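Hypothetical protein SpyM3_0169 (Streptococcus pyogenes, PDB 1PG6) is of unknown function but belongs to the AIM24 family of the cupin clan and binds two calcium ions in this crystal. Local coordinates at residues S224-L227 with E228-A231; V44-T47 with E48-L52. All coordinates share one frame; numbering follows the deposited sequence.

Overall arrangement
Both contacts are local and lie at the protein surface: contact 1 is a capped helix start, contact 2 a beta turn. They are well separated, their centres 32 Å apart and their nearest atoms about 18 Å apart, so they do not touch. Contact 2 comes first in the chain and turns strand 43-46 into strand 50-53, each the outermost strand of a different antiparallel sheet. Contact 1 starts the C-terminal helix 227-234 after strand 219-223, which belongs to a third sheet. Neither supplies a ligand to the two calcium sites (G41 with M43; T99 with N161 and S162), yet the side chains of L227 and H46 each lie about 9 Å from a calcium ion.

Contact 1: S224-L227 with E228-A231; sequences SLNL and EQFA
N226 and L227 hand their backbone carbonyls to the first turn of the helix that follows. N of F230 donates a hydrogen bond to O of N226 at 2.9 Å, arriving close to the line of the C=O bond. N of A231 bonds to O of L227 at 2.9 Å. Both are i to i+4 bonds, and together they begin the alpha-helical pattern. One residue earlier, N of Q229 is bonded by a side chain: OD1 of N226 accepts from it at 3.0 Å, which makes N226 the N-cap. The bond is fairly straight at the hydrogen, but the donor stands above the plane of the carboxamide, 67° out of it, so it does not meet a lone pair head on. With CG anti to its own backbone N (chi1 -178°), the asparagine folds its amide over the open end of the helix. OD1 also lies against CB of E228, while the other branch of the amide, ND2, sits 3.2 Å from CG of Q229. The Q229 chain bends at chi2 and crosses the asparagine obliquely, its terminal amide turned 73° from that of N226. ND2 also donates to a water at 3.1 Å, and this water gives a weak bond to OE2 at the end of the extended E228 chain. CB of F230 packs 3.6 Å from O of N226, though the ring itself leads off from the turn. The whole arrangement is an N-capped helix start, joining the end of strand 219-223 to helix 227-234. N226 leans on the loop residues A181 and H182, L227 touches F163, and further back S224 is tied to S165 by backbone and side-chain hydrogen bonds.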
loop_
_atom_site.group_PDB
_atom_site.type_symbol
_atom_site.label_atom_id
_atom_site.label_comp_id
_atom_site.label_asym_id
_atom_site.label_seq_id
_atom_site.Cartn_x
_atom_site.Cartn_y
_atom_site.Cartn_z
ATOM N N SER A 224 6.916 -1.871 -12.703
ATOM C CA SER A 224 8.083 -1.783 -13.576
ATOM C C SER A 224 9.166 -0.764 -13.223
ATOM O O SER A 224 10.106 -0.575 -13.991
ATOM C CB SER A 224 7.632 -1.567 -15.021
ATOM O OG SER A 224 7.023 -0.304 -15.167
ATOM N N LEU A 225 9.035 -0.093 -12.080
ATOM C CA LEU A 225 10.043 0.870 -11.651
ATOM C C LEU A 225 10.418 0.648 -10.188
ATOM O O LEU A 225 9.629 0.127 -9.394
ATOM C CB LEU A 225 9.561 2.312 -11.853
ATOM C CG LEU A 225 9.435 2.739 -13.322
ATOM C CD1 LEU A 225 8.814 4.124 -13.399
ATOM C CD2 LEU A 225 10.807 2.737 -13.980
ATOM N N ASN A 226 11.634 1.053 -9.850
ATOM C CA ASN A 226 12.196 0.905 -8.506
ATOM C C ASN A 226 12.402 2.307 -7.935
ATOM O O ASN A 226 13.241 3.051 -8.423
ATOM C CB ASN A 226 13.541 0.180 -8.635
ATOM C CG ASN A 226 14.207 -0.090 -7.303
ATOM O OD1 ASN A 226 14.108 0.698 -6.364
ATOM N ND2 ASN A 226 14.914 -1.211 -7.225
ATOM N N LEU A 227 11.640 2.663 -6.904
ATOM C CA LEU A 227 11.740 3.991 -6.308
ATOM C C LEU A 227 13.130 4.287 -5.752
ATOM O O LEU A 227 13.644 5.396 -5.909
ATOM C CB LEU A 227 10.694 4.157 -5.202
ATOM C CG LEU A 227 10.379 5.586 -4.757
ATOM C CD1 LEU A 227 9.929 6.412 -5.963
ATOM C CD2 LEU A 227 9.273 5.559 -3.707
ATOM N N GLU A 228 13.740 3.297 -5.112
ATOM C CA GLU A 228 15.070 3.491 -4.553
ATOM C C GLU A 228 16.091 3.744 -5.652
ATOM O O GLU A 228 16.957 4.610 -5.517
ATOM C CB GLU A 228 15.488 2.277 -3.726
ATOM C CG GLU A 228 16.841 2.445 -3.060
ATOM C CD GLU A 228 17.043 1.472 -1.920
ATOM O OE1 GLU A 228 18.110 1.528 -1.273
ATOM O OE2 GLU A 228 16.132 0.656 -1.671
ATOM N N GLN A 229 15.991 2.986 -6.739
ATOM C CA GLN A 229 16.910 3.147 -7.860
ATOM C C GLN A 229 16.712 4.509 -8.506
ATOM O O GLN A 229 17.680 5.160 -8.900
ATOM C CB GLN A 229 16.688 2.054 -8.910
ATOM C CG GLN A 229 17.173 0.672 -8.505
ATOM C CD GLN A 229 18.669 0.623 -8.269
ATOM O OE1 GLN A 229 19.460 1.035 -9.119
ATOM N NE2 GLN A 229 19.068 0.106 -7.114
ATOM N N PHE A 230 15.459 4.941 -8.624
ATOM C CA PHE A 230 15.197 6.243 -9.223
ATOM C C PHE A 230 15.791 7.344 -8.347
ATOM O O PHE A 230 16.436 8.273 -8.849
ATOM C CB PHE A 230 13.694 6.475 -9.416
ATOM C CG PHE A 230 13.370 7.798 -10.054
ATOM C CD1 PHE A 230 13.897 8.138 -11.298
ATOM C CD2 PHE A 230 12.561 8.715 -9.396
ATOM C CE1 PHE A 230 13.624 9.384 -11.882
ATOM C CE2 PHE A 230 12.279 9.960 -9.966
ATOM C CZ PHE A 230 12.815 10.290 -11.208
ATOM N N ALA A 231 15.580 7.240 -7.039
ATOM C CA ALA A 231 16.119 8.231 -6.107
ATOM C C ALA A 231 17.637 8.290 -6.272
ATOM O O ALA A 231 18.243 9.356 -6.166
ATOM C CB ALA A 231 15.755 7.854 -4.674
HETATM O O HOH W 1 16.476 -0.828 -4.526
#

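Contact 2: V44-T47 with E48-L52; sequences VYHT and ENVTL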
loop_
_atom_site.group_PDB
_atom_site.type_symbol
_atom_site.label_atom_id
_atom_site.label_comp_id
_atom_site.label_asym_id
_atom_site.label_seq_id
_atom_site.Cartn_x
_atom_site.Cartn_y
_atom_site.Cartn_z
ATOM N N VAL A 44 -7.277 14.738 -2.708
ATOM C CA VAL A 44 -7.144 15.809 -3.696
ATOM C C VAL A 44 -8.245 16.817 -3.399
ATOM O O VAL A 44 -8.022 18.027 -3.405
ATOM C CB VAL A 44 -7.306 15.288 -5.135
ATOM C CG1 VAL A 44 -7.215 16.442 -6.126
ATOM C CG2 VAL A 44 -6.220 14.254 -5.419
ATOM N N TYR A 45 -9.438 16.299 -3.133
ATOM C CA TYR A 45 -10.581 17.127 -2.785
ATOM C C TYR A 45 -11.705 16.262 -2.237
ATOM O O TYR A 45 -11.709 15.042 -2.404
ATOM C CB TYR A 45 -11.068 17.952 -3.988
ATOM C CG TYR A 45 -11.606 17.171 -5.168
ATOM C CD1 TYR A 45 -10.817 16.948 -6.298
ATOM C CD2 TYR A 45 -12.918 16.699 -5.176
ATOM C CE1 TYR A 45 -11.322 16.278 -7.414
ATOM C CE2 TYR A 45 -13.433 16.026 -6.287
ATOM C CZ TYR A 45 -12.632 15.821 -7.399
ATOM O OH TYR A 45 -13.139 15.162 -8.500
ATOM N N HIS A 46 -12.654 16.895 -1.560
ATOM C CA HIS A 46 -13.769 16.163 -0.987
ATOM C C HIS A 46 -14.923 17.108 -0.698
ATOM O O HIS A 46 -14.716 18.309 -0.525
ATOM C CB HIS A 46 -13.318 15.461 0.297
ATOM C CG HIS A 46 -12.881 16.398 1.382
ATOM N ND1 HIS A 46 -13.773 17.037 2.215
ATOM C CD2 HIS A 46 -11.649 16.813 1.757
ATOM C CE1 HIS A 46 -13.108 17.807 3.060
ATOM N NE2 HIS A 46 -11.819 17.689 2.804
ATOM N N THR A 47 -16.136 16.571 -0.658
ATOM C CA THR A 47 -17.304 17.395 -0.380
ATOM C C THR A 47 -17.294 17.816 1.084
ATOM O O THR A 47 -16.643 17.188 1.919
ATOM C CB THR A 47 -18.612 16.646 -0.702
ATOM O OG1 THR A 47 -18.584 15.347 -0.101
ATOM C CG2 THR A 47 -18.786 16.509 -2.208
ATOM N N GLU A 48 -18.020 18.888 1.387
ATOM C CA GLU A 48 -18.089 19.429 2.740
ATOM C C GLU A 48 -18.494 18.422 3.816
ATOM O O GLU A 48 -17.972 18.460 4.930
ATOM C CB GLU A 48 -19.053 20.619 2.770
ATOM C CG GLU A 48 -19.104 21.357 4.101
ATOM C CD GLU A 48 -17.784 22.024 4.456
ATOM O OE1 GLU A 48 -16.790 21.304 4.688
ATOM O OE2 GLU A 48 -17.745 23.274 4.498
ATOM N N ASN A 49 -19.419 17.525 3.489
ATOM C CA ASN A 49 -19.885 16.539 4.460
ATOM C C ASN A 49 -18.913 15.387 4.695
ATOM O O ASN A 49 -19.246 14.417 5.374
ATOM C CB ASN A 49 -21.254 15.988 4.045
ATOM C CG ASN A 49 -21.249 15.391 2.653
ATOM O OD1 ASN A 49 -22.279 14.924 2.164
ATOM N ND2 ASN A 49 -20.093 15.406 2.003
ATOM N N VAL A 50 -17.712 15.495 4.131
ATOM C CA VAL A 50 -16.698 14.462 4.308
ATOM C C VAL A 50 -15.595 15.001 5.210
ATOM O O VAL A 50 -14.970 16.016 4.901
ATOM C CB VAL A 50 -16.080 14.032 2.960
ATOM C CG1 VAL A 50 -14.934 13.057 3.203
ATOM C CG2 VAL A 50 -17.140 13.386 2.085
ATOM N N THR A 51 -15.367 14.323 6.328
ATOM C CA THR A 51 -14.346 14.742 7.280
ATOM C C THR A 51 -13.156 13.788 7.310
ATOM O O THR A 51 -13.320 12.569 7.250
ATOM C CB THR A 51 -14.928 14.843 8.705
ATOM O OG1 THR A 51 -13.884 15.178 9.625
ATOM C CG2 THR A 51 -15.556 13.524 9.117
ATOM N N LEU A 52 -11.959 14.357 7.405
ATOM C CA LEU A 52 -10.731 13.575 7.447
ATOM C C LEU A 52 -10.235 13.466 8.883
ATOM O O LEU A 52 -9.927 14.475 9.519
ATOM C CB LEU A 52 -9.658 14.237 6.580
ATOM C CG LEU A 52 -8.298 13.537 6.494
ATOM C CD1 LEU A 52 -8.464 12.162 5.860
ATOM C CD2 LEU A 52 -7.339 14.387 5.674
#
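The imidazole of H46 is the flat group that meets the second half of this turn. O of V50 approaches the ring obliquely, 3.1 Å from ND1 and nearly as near CE1, but the angle is too poor for a hydrogen bond. ND1 donates instead to O of T47 at 2.9 Å, a straight bond (165°) with the acceptor lying almost in the ring plane, which should restrain the rotation of the imidazole. H46 has CG set between its backbone N and carbonyl carbon (chi1 63°), which brings ND1 within bonding distance of O of T47. T47 O accepts a second hydrogen bond, from N of V50 at 3.0 Å, and the two donors come from opposite faces of the carbonyl plane, so this one oxygen is gripped from both sides. CG1 of V50 packs 4.1 Å from CB of H46. The other branch, CG2, lies 3.3 Å from OG1 of T47, whose hydroxyl is also hydrogen-bonded to the backbone N of K92. The N49 side chain runs alongside that of T47, pointing the same way. T47 to V50 forms a type I beta turn, closed by the V50 N to T47 O bond, with E48 and N49 at its corner. It is not a hairpin within one sheet: strand 43-46 pairs with strand 91-95 and strand 50-53 with strand 82-87, so the turn carries the chain between edge strands of two antiparallel sheets, in keeping with the beta-rich architecture of the cupin clan.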